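Local coordinates for heptaprenyl diphosphate synthase (HEPPP synthase) subunit 1 family protein (Staphylococcus aureus, PDB 5H9D) that probably serves as the all-helical partner subunit of a two-chain heptaprenyl diphosphate synthase, pairing with a farnesyl pyrophosphate synthetase-type chain to make a seven-isoprene diphosphate, at residues S78-F81 against Y82-A86; Y164-K167 against Y168-S171; A100-E103 against I104-K108; N117-E120 against I121-I125. All blocks are in the same frame, centred on the assembly; numbering follows the deposited sequence.

How the contacts relate
Three of the contacts lie along helices, each over about two turns: contact 1 on helix 70-88, contact 3 on helix 91-112 and contact 4 at the start of helix 118-140. Contact 2 is a loop between helices. Contacts 1, 2 and 3 are buried; 1 and 3 face the farnesyl pyrophosphate synthetase chain broadly, contact 2 through one residue. Phe81 CE2 of contact 1 lies 3.8 Å from Ile101 CD1 of contact 3. Contact 4 is partly buried and touches no other chain of the assembly; lying at a helix start, it is governed by a cap. Contact 2 mixes buried charges with a tyrosine ring and packs against both contact 3 (Tyr168 on Lys108) and contact 4 (Tyr168 on Ile125).

Contact 1 (S78-F81 against Y82-A86); sequences SAHF and YTLLA
Phe81 and Leu85, one helical turn apart on helix 70-88, make the main apolar contact. The branched end of Leu85 lies beside the outer half of the phenyl ring, its CD2 3.4 Å from Phe81 CZ and its CD1 3.5 Å from Phe81 CE2; the approach to the ring is oblique. With CG of Phe81 opposite the backbone N (chi1 164°), the ring passes on the carbonyl side of its own residue, where the next turn brings Leu85. A second i to i+4 pair runs along a neighbouring strip of the helix: Leu84 CD1 comes within 3.7 Å of His80 CE1, and CD2 of the same leucine sits over one face of the imidazole, toward its rim.

Polar contacts join backbone and side chains. Leu85 N donates to Phe81 O at 3.0 Å, whereas Ala79 O accepts from Tyr82 N at 3.0 Å and, weakly, from Thr83 N. The hydroxyl of Thr83 turns back to His80 O and at the same time lies at the edge of the imidazole, in its plane.

Further out, Phe81 packs on Ile51, Ile97 and Ile101 of helices 43-65 and 91-112. Tyr82 faces the other way: its OH is hydrogen-bonded to His130 of the farnesyl pyrophosphate synthetase chain, and Ala86 O accepts from Asn127 of that chain. The Phe81-Leu85 pair thus serves the subunit's own core, whereas Tyr82 OH and Ala86 O carry hydrogen bonds to the partner subunit; Thr83 OG1 stays within its own chain, with a weak hydrogen bond from Arg15.

Contact 2 (Y164-K167 against Y168-S171); sequences YFKK and YNQS
Lys166 lays its aliphatic chain across the ring of Tyr168 in a loop that closes as a type I beta turn over Lys167-Gln170. The turn bond, Gln170 N to Lys167 O at 3.2 Å, is weak, but the backbone angles of Tyr168 and Asn169 fit the type.

The tight half is the lysine-tyrosine side. CG of Lys166 stands over the face of the Tyr168 ring, 3.5 Å from its centroid and 29° off the normal, a CH-pi contact. Tyr168 holds its CG between the backbone N and the carbonyl carbon (chi1 59°), which swings the ring back over the lysine. The Lys166 chain bends at chi2 and again at chi4, and its NZ ends 2.8 Å from Tyr168 OH. Lys167 reaches the same ring at its edge, with NZ in the ring plane. Glu129 OE1 is shared by Lys166, through a salt bridge, and Tyr168, through a hydrogen bond, while Lys167 pairs with Asp59 of helix 43-65.

The other half is looser, and its two side chains, Gln170 and Phe165, are partly exposed. Gln170 leads away from the turn to a weak hydrogen bond with Thr104 of the farnesyl pyrophosphate synthetase chain. Phe165 makes a cation-pi contact with Lys174; its CZ approaches the turn no closer than 3.9 Å, at Asn169 O.

Contact 3 (A100-E103 against I104-K108); sequences AIVE and INELK
Asn105 grips the carbonyl of Ile101 twice. Its backbone N donates to Ile101 O at 3.1 Å, and its side-chain ND2 bends back to the same oxygen at 2.7 Å, weakly, because the angle is 126°. The chi1 of -73° keeps CG beside the backbone N, on the side facing the preceding turn. The remaining amide oxygen, OD1, accepts from Asn111 of the farnesyl pyrophosphate synthetase chain.

Ordinary i to i+4 bonds satisfy the other carbonyls: Ile104 N to Ala100 O and Glu106 N to Val102 O at 2.8 Å each, and Leu107 N to Glu103 O at 2.7 Å. Glu106 runs alongside Val102, OE1 being 3.7 Å from Val102 CG2, and the aliphatic part of Glu103 lies beside Leu107, with Glu103 CG 3.9 Å from Leu107 CD1. The carboxylates are satisfied further out, Glu106 OE2 by Ser23 OG and Lys24 N of the partner chain, Glu103 by salt bridges with Lys99 and Lys127.

This part of helix 91-112 lies between helices 43-65 and 118-140: Ile101 and Ile104 touch Phe132 of helix 118-140, Ile101 and Asn105 meet Ile51 and Met55 of helix 43-65, and Val102 and Glu106 border the partner subunit.

Contact 4 (N117-E120 against I121-I125); sequences NDYE and ISQAI
A capping box starts helix 118-140, with Asn117 as N-cap, and the first turn is closed across the contact by Ile121 N donating to Asn117 O at 2.9 Å. The box is reciprocal. OD1 of Asn117 accepts from Glu120 N at 2.8 Å, nearly straight at 169°, and the Asn117 N in turn gives its hydrogen to Glu120 OE2 at 2.8 Å through the carboxylate lone pair that points away from OE1. The asparagine can reach because its CG is placed at chi1 58°, folded in toward the helix start. A carboxylate at this end would probably also be stabilised by the helix dipole.

Beneath the cap, the side chain of Ile121 lies against the Asn117 carbonyl (Ile121 CD1 to Asn117 O 3.5 Å) and meets Leu116, the residue before the cap, in the positions of a hydrophobic staple. It touches Leu111 of helix 91-112 as well, which ties this end to the preceding helix.

The outer side is more exposed. There Gln123 stacks on Tyr119, amide and ring planes 13° apart, and Tyr184 of the C-terminal loop touches both. CG of Gln123 lies over the ring face, 3.9 Å from the centroid, a CH-pi contact, and the bend at chi2 then lays the amide along the ring. Tyr119 OH and Gln123 NE2 end 3.5 Å apart, at an angle too poor for a hydrogen bond.

Contact 1 (S78-F81 against Y82-A86)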
# COMPACT_ATOMS: atom_id res chain seq x y z
N SER C 78 3.96 -4.04 -8.04
CA SER C 78 3.15 -4.99 -7.32
C SER C 78 1.69 -4.62 -7.46
O SER C 78 0.85 -5.49 -7.68
CB SER C 78 3.58 -5.01 -5.86
OG SER C 78 2.89 -6.04 -5.21
N ALA C 79 1.38 -3.34 -7.33
CA ALA C 79 0.00 -2.89 -7.46
C ALA C 79 -0.38 -3.14 -8.92
O ALA C 79 -1.52 -3.50 -9.22
CB ALA C 79 -0.11 -1.40 -7.11
N HIS C 80 0.58 -2.98 -9.81
CA HIS C 80 0.31 -3.22 -11.21
C HIS C 80 -0.19 -4.65 -11.37
O HIS C 80 -1.16 -4.90 -12.08
CB HIS C 80 1.57 -3.00 -12.05
CG HIS C 80 1.35 -3.27 -13.51
ND1 HIS C 80 0.09 -3.39 -14.06
CD2 HIS C 80 2.23 -3.47 -14.52
CE1 HIS C 80 0.20 -3.65 -15.35
NE2 HIS C 80 1.49 -3.70 -15.66
N PHE C 81 0.47 -5.59 -10.71
CA PHE C 81 0.10 -7.00 -10.74
C PHE C 81 -1.38 -7.27 -10.46
O PHE C 81 -1.95 -8.22 -11.00
CB PHE C 81 0.94 -7.79 -9.72
CG PHE C 81 0.40 -9.17 -9.39
CD1 PHE C 81 0.78 -10.29 -10.14
CD2 PHE C 81 -0.45 -9.37 -8.29
CE1 PHE C 81 0.34 -11.56 -9.80
CE2 PHE C 81 -0.89 -10.64 -7.95
CZ PHE C 81 -0.49 -11.74 -8.71
N TYR C 82 -1.99 -6.45 -9.60
CA TYR C 82 -3.39 -6.67 -9.24
C TYR C 82 -4.40 -6.07 -10.22
O TYR C 82 -5.48 -6.63 -10.43
CB TYR C 82 -3.61 -6.20 -7.78
CG TYR C 82 -5.03 -6.20 -7.21
CD1 TYR C 82 -5.99 -7.17 -7.56
CD2 TYR C 82 -5.39 -5.26 -6.24
CE1 TYR C 82 -7.25 -7.19 -6.95
CE2 TYR C 82 -6.64 -5.28 -5.63
CZ TYR C 82 -7.56 -6.24 -5.98
OH TYR C 82 -8.77 -6.21 -5.32
N THR C 83 -4.06 -4.94 -10.83
CA THR C 83 -4.97 -4.36 -11.81
C THR C 83 -5.10 -5.44 -12.87
O THR C 83 -6.14 -5.59 -13.50
CB THR C 83 -4.37 -3.12 -12.45
OG1 THR C 83 -2.99 -3.36 -12.74
CG2 THR C 83 -4.50 -1.93 -11.52
N LEU C 84 -4.01 -6.19 -13.02
CA LEU C 84 -3.85 -7.30 -13.94
C LEU C 84 -4.67 -8.51 -13.46
O LEU C 84 -5.34 -9.16 -14.26
CB LEU C 84 -2.38 -7.68 -14.03
CG LEU C 84 -1.65 -7.66 -15.37
CD1 LEU C 84 -2.04 -6.44 -16.20
CD2 LEU C 84 -0.14 -7.70 -15.10
N LEU C 85 -4.62 -8.84 -12.18
CA LEU C 85 -5.45 -9.96 -11.72
C LEU C 85 -6.89 -9.50 -11.98
O LEU C 85 -7.77 -10.30 -12.27
CB LEU C 85 -5.29 -10.23 -10.22
CG LEU C 85 -4.01 -10.78 -9.60
CD1 LEU C 85 -4.33 -11.15 -8.18
CD2 LEU C 85 -3.46 -12.00 -10.36
N ALA C 86 -7.09 -8.19 -11.87
CA ALA C 86 -8.40 -7.57 -12.07
C ALA C 86 -8.99 -7.81 -13.46
O ALA C 86 -10.18 -8.13 -13.58
CB ALA C 86 -8.32 -6.08 -11.78

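Contact 2 (Y164-K167 against Y168-S171)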
# COMPACT_ATOMS: atom_id res chain seq x y z
N TYR C 164 24.62 -18.82 -9.48
CA TYR C 164 23.34 -18.18 -9.20
C TYR C 164 23.13 -17.89 -7.71
O TYR C 164 22.85 -18.80 -6.93
CB TYR C 164 22.19 -19.05 -9.72
CG TYR C 164 20.83 -18.58 -9.28
CD1 TYR C 164 20.53 -17.21 -9.22
CD2 TYR C 164 19.84 -19.48 -8.92
CE1 TYR C 164 19.28 -16.76 -8.78
CE2 TYR C 164 18.57 -19.04 -8.49
CZ TYR C 164 18.30 -17.67 -8.42
OH TYR C 164 17.08 -17.23 -8.00
N PHE C 165 23.28 -16.63 -7.33
CA PHE C 165 23.10 -16.22 -5.95
C PHE C 165 21.78 -15.48 -5.84
O PHE C 165 21.61 -14.38 -6.36
CB PHE C 165 24.22 -15.31 -5.49
CG PHE C 165 24.38 -15.22 -3.99
CD1 PHE C 165 24.73 -16.34 -3.25
CD2 PHE C 165 24.24 -14.01 -3.32
CE1 PHE C 165 24.96 -16.25 -1.88
CE2 PHE C 165 24.47 -13.91 -1.95
CZ PHE C 165 24.83 -15.03 -1.23
N LYS C 166 20.84 -16.15 -5.16
CA LYS C 166 19.48 -15.71 -4.88
C LYS C 166 19.22 -14.23 -4.66
O LYS C 166 18.60 -13.60 -5.50
CB LYS C 166 18.97 -16.45 -3.66
CG LYS C 166 18.63 -17.90 -3.90
CD LYS C 166 19.70 -18.65 -4.67
CE LYS C 166 19.18 -20.03 -5.05
NZ LYS C 166 17.87 -19.93 -5.75
N LYS C 167 19.69 -13.73 -3.52
CA LYS C 167 19.51 -12.33 -3.07
C LYS C 167 18.73 -12.53 -1.78
O LYS C 167 18.97 -11.84 -0.78
CB LYS C 167 18.69 -11.47 -4.04
CG LYS C 167 17.21 -11.79 -4.03
CD LYS C 167 16.58 -11.58 -5.40
CE LYS C 167 15.11 -12.00 -5.40
NZ LYS C 167 14.89 -13.39 -4.93
N TYR C 168 17.79 -13.47 -1.82
CA TYR C 168 17.03 -13.80 -0.63
C TYR C 168 17.89 -14.77 0.20
O TYR C 168 17.61 -15.03 1.38
CB TYR C 168 15.65 -14.40 -0.97
CG TYR C 168 15.63 -15.67 -1.80
CD1 TYR C 168 15.23 -15.65 -3.13
CD2 TYR C 168 16.00 -16.88 -1.25
CE1 TYR C 168 15.22 -16.81 -3.89
CE2 TYR C 168 16.00 -18.05 -1.99
CZ TYR C 168 15.61 -18.02 -3.32
OH TYR C 168 15.69 -19.18 -4.08
N ASN C 169 18.95 -15.29 -0.43
CA ASN C 169 19.88 -16.18 0.26
C ASN C 169 21.01 -15.29 0.85
O ASN C 169 21.99 -15.79 1.40
CB ASN C 169 20.44 -17.26 -0.70
CG ASN C 169 19.80 -18.66 -0.49
OD1 ASN C 169 19.20 -19.23 -1.40
ND2 ASN C 169 19.95 -19.23 0.72
N GLN C 170 20.84 -13.98 0.76
CA GLN C 170 21.80 -12.99 1.29
C GLN C 170 22.48 -13.35 2.63
O GLN C 170 23.69 -13.25 2.75
CB GLN C 170 21.11 -11.60 1.41
CG GLN C 170 21.10 -10.96 2.83
CD GLN C 170 20.18 -9.72 2.98
OE1 GLN C 170 18.94 -9.82 3.05
NE2 GLN C 170 20.80 -8.55 3.05
N SER C 171 21.73 -13.76 3.64
CA SER C 171 22.34 -14.10 4.93
C SER C 171 23.06 -15.45 4.97
O SER C 171 23.50 -15.90 6.03
CB SER C 171 21.29 -14.06 6.05
OG SER C 171 21.30 -12.82 6.73

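Contact 3 (A100-E103 against I104-K108)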
# COMPACT_ATOMS: atom_id res chain seq x y z
N ALA C 100 -0.04 -18.07 -2.63
CA ALA C 100 1.35 -18.29 -2.98
C ALA C 100 2.23 -17.11 -2.58
O ALA C 100 3.35 -17.31 -2.06
CB ALA C 100 1.48 -18.57 -4.49
N ILE C 101 1.75 -15.89 -2.82
CA ILE C 101 2.52 -14.73 -2.44
C ILE C 101 2.80 -14.69 -0.92
O ILE C 101 3.94 -14.49 -0.51
CB ILE C 101 1.84 -13.40 -2.89
CG1 ILE C 101 1.77 -13.35 -4.43
CG2 ILE C 101 2.68 -12.20 -2.45
CD1 ILE C 101 1.01 -12.18 -4.98
N VAL C 102 1.80 -14.89 -0.06
CA VAL C 102 2.12 -14.84 1.36
C VAL C 102 3.11 -15.95 1.72
O VAL C 102 3.99 -15.74 2.53
CB VAL C 102 0.84 -14.88 2.36
CG1 VAL C 102 -0.46 -14.87 1.60
CG2 VAL C 102 0.93 -16.05 3.31
N GLU C 103 2.99 -17.10 1.08
CA GLU C 103 3.90 -18.21 1.36
C GLU C 103 5.35 -17.92 0.95
O GLU C 103 6.31 -18.17 1.71
CB GLU C 103 3.41 -19.46 0.65
CG GLU C 103 4.40 -20.60 0.73
CD GLU C 103 3.79 -21.93 0.40
OE1 GLU C 103 2.87 -21.96 -0.46
OE2 GLU C 103 4.23 -22.95 0.99
N ILE C 104 5.51 -17.42 -0.27
CA ILE C 104 6.83 -17.05 -0.76
C ILE C 104 7.46 -16.14 0.28
O ILE C 104 8.60 -16.37 0.70
CB ILE C 104 6.74 -16.31 -2.09
CG1 ILE C 104 6.34 -17.30 -3.20
CG2 ILE C 104 8.05 -15.62 -2.40
CD1 ILE C 104 7.17 -18.61 -3.22
N ASN C 105 6.71 -15.11 0.70
CA ASN C 105 7.18 -14.14 1.71
C ASN C 105 7.47 -14.76 3.06
O ASN C 105 8.44 -14.39 3.70
CB ASN C 105 6.16 -13.02 1.84
CG ASN C 105 6.19 -12.10 0.66
OD1 ASN C 105 7.18 -11.42 0.39
ND2 ASN C 105 5.11 -12.09 -0.08
N GLU C 106 6.65 -15.71 3.48
CA GLU C 106 6.89 -16.42 4.74
C GLU C 106 8.20 -17.24 4.60
O GLU C 106 9.05 -17.22 5.49
CB GLU C 106 5.72 -17.38 5.09
CG GLU C 106 4.50 -16.75 5.71
CD GLU C 106 3.32 -17.75 5.86
OE1 GLU C 106 3.08 -18.54 4.92
OE2 GLU C 106 2.62 -17.74 6.91
N LEU C 107 8.36 -17.96 3.48
CA LEU C 107 9.57 -18.74 3.31
C LEU C 107 10.81 -17.86 3.32
O LEU C 107 11.76 -18.18 4.01
CB LEU C 107 9.52 -19.59 2.05
CG LEU C 107 8.44 -20.69 2.06
CD1 LEU C 107 8.23 -21.25 0.66
CD2 LEU C 107 8.81 -21.76 3.02
N LYS C 108 10.82 -16.75 2.56
CA LYS C 108 12.00 -15.86 2.57
C LYS C 108 12.29 -15.38 4.00
O LYS C 108 13.45 -15.34 4.42
CB LYS C 108 11.81 -14.66 1.64
CG LYS C 108 11.99 -14.97 0.16
CD LYS C 108 11.61 -13.82 -0.76
CE LYS C 108 11.71 -14.25 -2.23
NZ LYS C 108 11.17 -13.27 -3.26

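Contact 4 (N117-E120 against I121-I125)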
# COMPACT_ATOMS: atom_id res chain seq x y z
N ASN C 117 15.86 -25.98 8.52
CA ASN C 117 16.96 -26.97 8.51
C ASN C 117 17.28 -27.16 7.03
O ASN C 117 16.74 -26.42 6.20
CB ASN C 117 16.57 -28.29 9.22
CG ASN C 117 15.35 -28.98 8.61
OD1 ASN C 117 15.22 -29.08 7.38
ND2 ASN C 117 14.46 -29.48 9.47
N ASP C 118 18.15 -28.11 6.67
CA ASP C 118 18.50 -28.26 5.24
C ASP C 118 17.43 -28.84 4.34
O ASP C 118 17.33 -28.46 3.19
CB ASP C 118 19.79 -29.08 5.09
CG ASP C 118 20.94 -28.50 5.90
OD1 ASP C 118 21.12 -27.27 5.84
OD2 ASP C 118 21.64 -29.29 6.60
N TYR C 119 16.64 -29.78 4.87
CA TYR C 119 15.55 -30.38 4.13
C TYR C 119 14.61 -29.24 3.76
O TYR C 119 14.16 -29.12 2.61
CB TYR C 119 14.78 -31.37 5.01
CG TYR C 119 13.51 -31.89 4.37
CD1 TYR C 119 13.57 -32.76 3.27
CD2 TYR C 119 12.26 -31.49 4.84
CE1 TYR C 119 12.42 -33.21 2.66
CE2 TYR C 119 11.10 -31.95 4.23
CZ TYR C 119 11.19 -32.82 3.14
OH TYR C 119 10.02 -33.30 2.56
N GLU C 120 14.34 -28.40 4.77
CA GLU C 120 13.45 -27.23 4.65
C GLU C 120 13.92 -26.15 3.70
O GLU C 120 13.14 -25.67 2.90
CB GLU C 120 13.21 -26.62 6.02
CG GLU C 120 12.09 -27.26 6.79
CD GLU C 120 12.05 -26.79 8.23
OE1 GLU C 120 10.94 -26.81 8.83
OE2 GLU C 120 13.13 -26.40 8.77
N ILE C 121 15.19 -25.75 3.82
CA ILE C 121 15.77 -24.72 2.96
C ILE C 121 15.57 -25.12 1.50
O ILE C 121 15.17 -24.31 0.67
CB ILE C 121 17.30 -24.56 3.22
CG1 ILE C 121 17.52 -23.63 4.41
CG2 ILE C 121 18.01 -24.05 1.95
CD1 ILE C 121 18.84 -23.83 5.10
N SER C 122 15.84 -26.39 1.23
CA SER C 122 15.73 -26.95 -0.09
C SER C 122 14.30 -27.01 -0.60
O SER C 122 14.05 -26.83 -1.80
CB SER C 122 16.33 -28.35 -0.09
OG SER C 122 16.79 -28.67 -1.39
N GLN C 123 13.36 -27.29 0.30
CA GLN C 123 11.96 -27.34 -0.10
C GLN C 123 11.53 -25.90 -0.40
O GLN C 123 10.77 -25.65 -1.35
CB GLN C 123 11.09 -27.90 1.02
CG GLN C 123 11.34 -29.34 1.42
CD GLN C 123 11.02 -30.34 0.32
OE1 GLN C 123 11.90 -30.74 -0.47
NE2 GLN C 123 9.74 -30.74 0.25
N ALA C 124 12.02 -24.97 0.43
CA ALA C 124 11.70 -23.55 0.30
C ALA C 124 12.13 -22.99 -1.04
O ALA C 124 11.38 -22.26 -1.70
CB ALA C 124 12.34 -22.77 1.45
N ILE C 125 13.35 -23.37 -1.45
CA ILE C 125 13.93 -22.92 -2.71
C ILE C 125 13.11 -23.33 -3.93
O ILE C 125 12.88 -22.53 -4.83
CB ILE C 125 15.35 -23.47 -2.88
CG1 ILE C 125 16.26 -22.84 -1.84
CG2 ILE C 125 15.88 -23.17 -4.26
CD1 ILE C 125 17.64 -23.43 -1.87